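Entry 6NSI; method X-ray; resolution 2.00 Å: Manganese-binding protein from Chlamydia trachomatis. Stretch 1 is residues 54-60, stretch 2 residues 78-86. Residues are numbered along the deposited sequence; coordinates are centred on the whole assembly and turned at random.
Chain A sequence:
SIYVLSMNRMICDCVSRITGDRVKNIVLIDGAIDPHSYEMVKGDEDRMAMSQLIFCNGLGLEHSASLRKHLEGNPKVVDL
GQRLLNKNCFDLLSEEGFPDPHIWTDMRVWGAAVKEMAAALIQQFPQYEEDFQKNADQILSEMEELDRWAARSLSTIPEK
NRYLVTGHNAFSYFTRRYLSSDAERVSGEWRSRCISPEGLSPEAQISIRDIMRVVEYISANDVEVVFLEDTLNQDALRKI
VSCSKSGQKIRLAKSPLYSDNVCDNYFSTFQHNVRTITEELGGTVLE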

ATOM      1  N   ILE A  54       2.175  13.360  14.189  1.00 33.95           N
ATOM      2  CA  ILE A  54       2.979  12.693  13.156  1.00 35.40           C
ATOM      3  C   ILE A  54       2.348  11.338  12.878  1.00 35.40           C
ATOM      4  O   ILE A  54       2.413  10.432  13.722  1.00 35.28           O
ATOM      5  CB  ILE A  54       4.440  12.521  13.576  1.00 36.56           C
ATOM      6  CG1 ILE A  54       5.094  13.884  13.805  1.00 36.59           C
ATOM      7  CG2 ILE A  54       5.194  11.707  12.525  1.00 31.70           C
ATOM      8  CD1 ILE A  54       6.476  13.795  14.440  1.00 41.12           C
ATOM      9  N   PHE A  55       1.764  11.187  11.693  1.00 34.61           N
ATOM     10  CA  PHE A  55       1.053   9.969  11.322  1.00 35.89           C
ATOM     11  C   PHE A  55       1.999   9.011  10.590  1.00 30.32           C
ATOM     12  O   PHE A  55       2.531   9.344   9.525  1.00 31.52           O
ATOM     13  CB  PHE A  55      -0.166  10.317  10.466  1.00 36.92           C
ATOM     14  CG  PHE A  55      -1.328  10.860  11.258  1.00 39.86           C
ATOM     15  CD1 PHE A  55      -1.618  12.218  11.248  1.00 40.46           C
ATOM     16  CD2 PHE A  55      -2.134  10.011  12.006  1.00 33.94           C
ATOM     17  CE1 PHE A  55      -2.693  12.721  11.975  1.00 47.32           C
ATOM     18  CE2 PHE A  55      -3.216  10.510  12.736  1.00 43.12           C
ATOM     19  CZ  PHE A  55      -3.490  11.863  12.720  1.00 33.88           C
ATOM     20  N   CYS A  56       2.215   7.832  11.182  1.00 30.10           N
ATOM     21  CA  CYS A  56       3.097   6.791  10.669  1.00 27.89           C
ATOM     22  C   CYS A  56       2.305   5.553  10.286  1.00 32.44           C
ATOM     23  O   CYS A  56       1.242   5.269  10.853  1.00 34.58           O
ATOM     24  CB  CYS A  56       4.135   6.374  11.708  1.00 32.37           C
ATOM     25  SG  CYS A  56       5.095   7.745  12.311  1.00 42.59           S
ATOM     26  N   ASN A  57       2.865   4.792   9.347  1.00 33.11           N
ATOM     27  CA  ASN A  57       2.273   3.512   8.973  1.00 30.95           C
ATOM     28  C   ASN A  57       2.520   2.459  10.038  1.00 31.53           C
ATOM     29  O   ASN A  57       1.650   1.620  10.295  1.00 29.50           O
ATOM     30  CB  ASN A  57       2.848   3.024   7.640  1.00 29.90           C
ATOM     31  CG  ASN A  57       2.128   1.803   7.114  1.00 26.00           C
ATOM     32  OD1 ASN A  57       1.124   1.938   6.434  1.00 24.01           O
ATOM     33  ND2 ASN A  57       2.642   0.603   7.412  1.00 28.76           N
ATOM     34  N   GLY A  58       3.696   2.498  10.670  1.00 30.62           N
ATOM     35  CA  GLY A  58       4.124   1.414  11.531  1.00 31.20           C
ATOM     36  C   GLY A  58       4.448   0.202  10.674  1.00 33.58           C
ATOM     37  O   GLY A  58       4.724   0.309   9.477  1.00 28.33           O
ATOM     38  N   LEU A  59       4.403  -0.971  11.317  1.00 30.05           N
ATOM     39  CA  LEU A  59       4.639  -2.258  10.655  1.00 32.99           C
ATOM     40  C   LEU A  59       5.989  -2.283   9.949  1.00 32.22           C
ATOM     41  O   LEU A  59       6.170  -2.996   8.954  1.00 30.37           O
ATOM     42  CB  LEU A  59       3.508  -2.608   9.674  1.00 27.20           C
ATOM     43  CG  LEU A  59       2.064  -2.331  10.133  1.00 35.49           C
ATOM     44  CD1 LEU A  59       1.043  -2.641   9.031  1.00 26.71           C
ATOM     45  CD2 LEU A  59       1.723  -3.095  11.403  1.00 32.87           C
ATOM     46  N   GLY A  60       6.935  -1.486  10.444  1.00 30.25           N
ATOM     47  CA  GLY A  60       8.282  -1.438   9.907  1.00 42.40           C
ATOM     48  C   GLY A  60       8.505  -0.540   8.706  1.00 41.90           C
ATOM     49  O   GLY A  60       9.601  -0.566   8.137  1.00 40.42           O
ATOM     50  N   VAL A  78       1.342   8.947  15.813  1.00 38.03           N
ATOM     51  CA  VAL A  78       0.182   8.070  15.693  1.00 41.23           C
ATOM     52  C   VAL A  78       0.606   6.905  14.803  1.00 39.62           C
ATOM     53  O   VAL A  78       0.845   7.091  13.605  1.00 36.30           O
ATOM     54  CB  VAL A  78      -1.028   8.806  15.099  1.00 38.32           C
ATOM     55  CG1 VAL A  78      -2.151   7.818  14.820  1.00 38.38           C
ATOM     56  CG2 VAL A  78      -1.493   9.938  16.020  1.00 36.56           C
ATOM     57  N   ASP A  79       0.736   5.711  15.391  1.00 41.16           N
ATOM     58  CA  ASP A  79       1.171   4.502  14.683  1.00 40.79           C
ATOM     59  C   ASP A  79      -0.075   3.770  14.193  1.00 44.17           C
ATOM     60  O   ASP A  79      -0.669   2.952  14.901  1.00 45.73           O
ATOM     61  CB  ASP A  79       2.028   3.624  15.590  1.00 43.52           C
ATOM     62  CG  ASP A  79       2.650   2.434  14.855  1.00 40.97           C
ATOM     63  OD1 ASP A  79       2.008   1.880  13.940  1.00 34.46           O
ATOM     64  OD2 ASP A  79       3.777   2.039  15.218  1.00 42.11           O
ATOM     65  N   LEU A  80      -0.463   4.054  12.950  1.00 37.02           N
ATOM     66  CA  LEU A  80      -1.743   3.565  12.445  1.00 37.37           C
ATOM     67  C   LEU A  80      -1.798   2.038  12.424  1.00 40.65           C
ATOM     68  O   LEU A  80      -2.818   1.446  12.793  1.00 36.98           O
ATOM     69  CB  LEU A  80      -2.007   4.150  11.055  1.00 32.13           C
ATOM     70  CG  LEU A  80      -2.224   5.670  11.043  1.00 38.46           C
ATOM     71  CD1 LEU A  80      -2.103   6.253   9.636  1.00 36.09           C
ATOM     72  CD2 LEU A  80      -3.585   6.022  11.665  1.00 40.30           C
ATOM     73  N   GLY A  81      -0.710   1.383  12.003  1.00 38.58           N
ATOM     74  CA  GLY A  81      -0.702  -0.074  11.958  1.00 31.94           C
ATOM     75  C   GLY A  81      -0.760  -0.715  13.333  1.00 42.69           C
ATOM     76  O   GLY A  81      -1.390  -1.763  13.516  1.00 42.23           O
ATOM     77  N   GLN A  82      -0.103  -0.101  14.320  1.00 37.10           N
ATOM     78  CA  GLN A  82      -0.157  -0.643  15.671  1.00 42.57           C
ATOM     79  C   GLN A  82      -1.541  -0.454  16.281  1.00 45.21           C
ATOM     80  O   GLN A  82      -2.065  -1.362  16.939  1.00 49.46           O
ATOM     81  CB  GLN A  82       0.904   0.015  16.548  1.00 40.49           C
ATOM     82  CG  GLN A  82       1.032  -0.636  17.913  1.00 48.34           C
ATOM     83  CD  GLN A  82       1.358  -2.116  17.812  1.00 53.04           C
ATOM     84  OE1 GLN A  82       2.261  -2.513  17.071  1.00 53.57           O
ATOM     85  NE2 GLN A  82       0.613  -2.941  18.552  1.00 55.27           N
ATOM     86  N   ARG A  83      -2.151   0.712  16.067  1.00 41.66           N
ATOM     87  CA  ARG A  83      -3.505   0.935  16.564  1.00 46.91           C
ATOM     88  C   ARG A  83      -4.493  -0.032  15.920  1.00 51.94           C
ATOM     89  O   ARG A  83      -5.379  -0.568  16.594  1.00 50.08           O
ATOM     90  CB  ARG A  83      -3.914   2.384  16.321  1.00 41.20           C
ATOM     91  CG  ARG A  83      -3.028   3.381  17.057  1.00 35.55           C
ATOM     92  CD  ARG A  83      -3.669   4.750  17.143  1.00 39.41           C
ATOM     93  NE  ARG A  83      -2.802   5.703  17.843  1.00 49.40           N
ATOM     94  CZ  ARG A  83      -3.221   6.848  18.387  1.00 53.49           C
ATOM     95  NH1 ARG A  83      -4.498   7.198  18.318  1.00 51.84           N
ATOM     96  NH2 ARG A  83      -2.359   7.650  19.001  1.00 53.60           N
ATOM     97  N   LEU A  84      -4.338  -0.290  14.619  1.00 40.99           N
ATOM     98  CA  LEU A  84      -5.186  -1.278  13.963  1.00 46.83           C
ATOM     99  C   LEU A  84      -4.929  -2.676  14.516  1.00 49.12           C
ATOM    100  O   LEU A  84      -5.865  -3.467  14.692  1.00 48.32           O
ATOM    101  CB  LEU A  84      -4.954  -1.232  12.455  1.00 35.97           C
ATOM    102  CG  LEU A  84      -5.548  -0.019  11.753  1.00 41.14           C
ATOM    103  CD1 LEU A  84      -5.239  -0.091  10.267  1.00 38.81           C
ATOM    104  CD2 LEU A  84      -7.046   0.030  11.998  1.00 42.22           C
ATOM    105  N   LEU A  85      -3.668  -2.995  14.811  1.00 44.63           N
ATOM    106  CA  LEU A  85      -3.361  -4.291  15.402  1.00 50.40           C
ATOM    107  C   LEU A  85      -3.897  -4.393  16.826  1.00 56.62           C
ATOM    108  O   LEU A  85      -4.296  -5.482  17.258  1.00 63.86           O
ATOM    109  CB  LEU A  85      -1.851  -4.546  15.370  1.00 44.38           C
ATOM    110  CG  LEU A  85      -1.286  -5.165  14.084  1.00 47.99           C
ATOM    111  CD1 LEU A  85       0.181  -5.545  14.256  1.00 42.39           C
ATOM    112  CD2 LEU A  85      -2.108  -6.375  13.633  1.00 39.95           C
ATOM    113  N   ASN A  86      -3.941  -3.270  17.551  1.00 51.18           N
ATOM    114  CA  ASN A  86      -4.455  -3.239  18.917  1.00 57.72           C
ATOM    115  C   ASN A  86      -5.924  -3.654  18.998  1.00 65.23           C
ATOM    116  O   ASN A  86      -6.441  -3.850  20.105  1.00 69.25           O
ATOM    117  CB  ASN A  86      -4.286  -1.829  19.515  1.00 55.53           C
ATOM    118  CG  ASN A  86      -2.856  -1.539  20.001  1.00 57.73           C
ATOM    119  OD1 ASN A  86      -1.926  -2.322  19.777  1.00 49.84           O
ATOM    120  ND2 ASN A  86      -2.686  -0.397  20.671  1.00 48.07           N
TER

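Where a β-strand runs directly into a helix, the first turn of that helix has amide hydrogens with no partner one turn back, and something else must accept them. The manganese-binding protein from Chlamydia trachomatis offers a compact example. Strand 54-56 lies parallel to the strand ending at Asp79, and the usual alternation of a parallel pair is evident: Val78 N donates to Ile54 O at 2.8 Å, and Cys56 N donates to Val78 O at 2.9 Å, both nearly straight.

The pattern then outlasts the strand. Leu80 N, already helical, donates to Cys56 O at 3.0 Å, and Gly81 N reaches Asn57 O at 2.9 Å, although its angle of 136° marks a more bent bond. The neighbouring segment of the same chain thus supplies acceptors for two early helical amides. The third, Gln82 N, is met by Asp79 OD1 at 2.9 Å, a capping bond from the N-cap side chain. From Arg83 onward the helix provides for itself, beginning with Arg83 N to Asp79 O at 2.9 Å.

Such close packing leaves little space. Asp79 OD1 lies 3.2 Å from Gly58 CA, and an ideal CB on Gly58 would fall 1.9 Å from that same oxygen; the positive phi of Gly58 also favours glycine. Gly81 is similarly confined, since a CB there would come within 2.6 Å of both Asn57 O and Leu59 CG. The CA-to-CB bond of Asn57 points away from the second stretch, and its ND2 donates to Gly58 O at 2.9 Å and is also hydrogen-bonded elsewhere in the structure.

Apolar contacts accompany this polar seam. Phe55 and Val78 share a sheet face, with Phe55 CD2 3.5 Å from Val78 CB, and the ring also approaches Leu80, CD2 to CD2, at 4.3 Å. Farther along, Leu59 CD2 meets Leu85 CD1 at 4.1 Å.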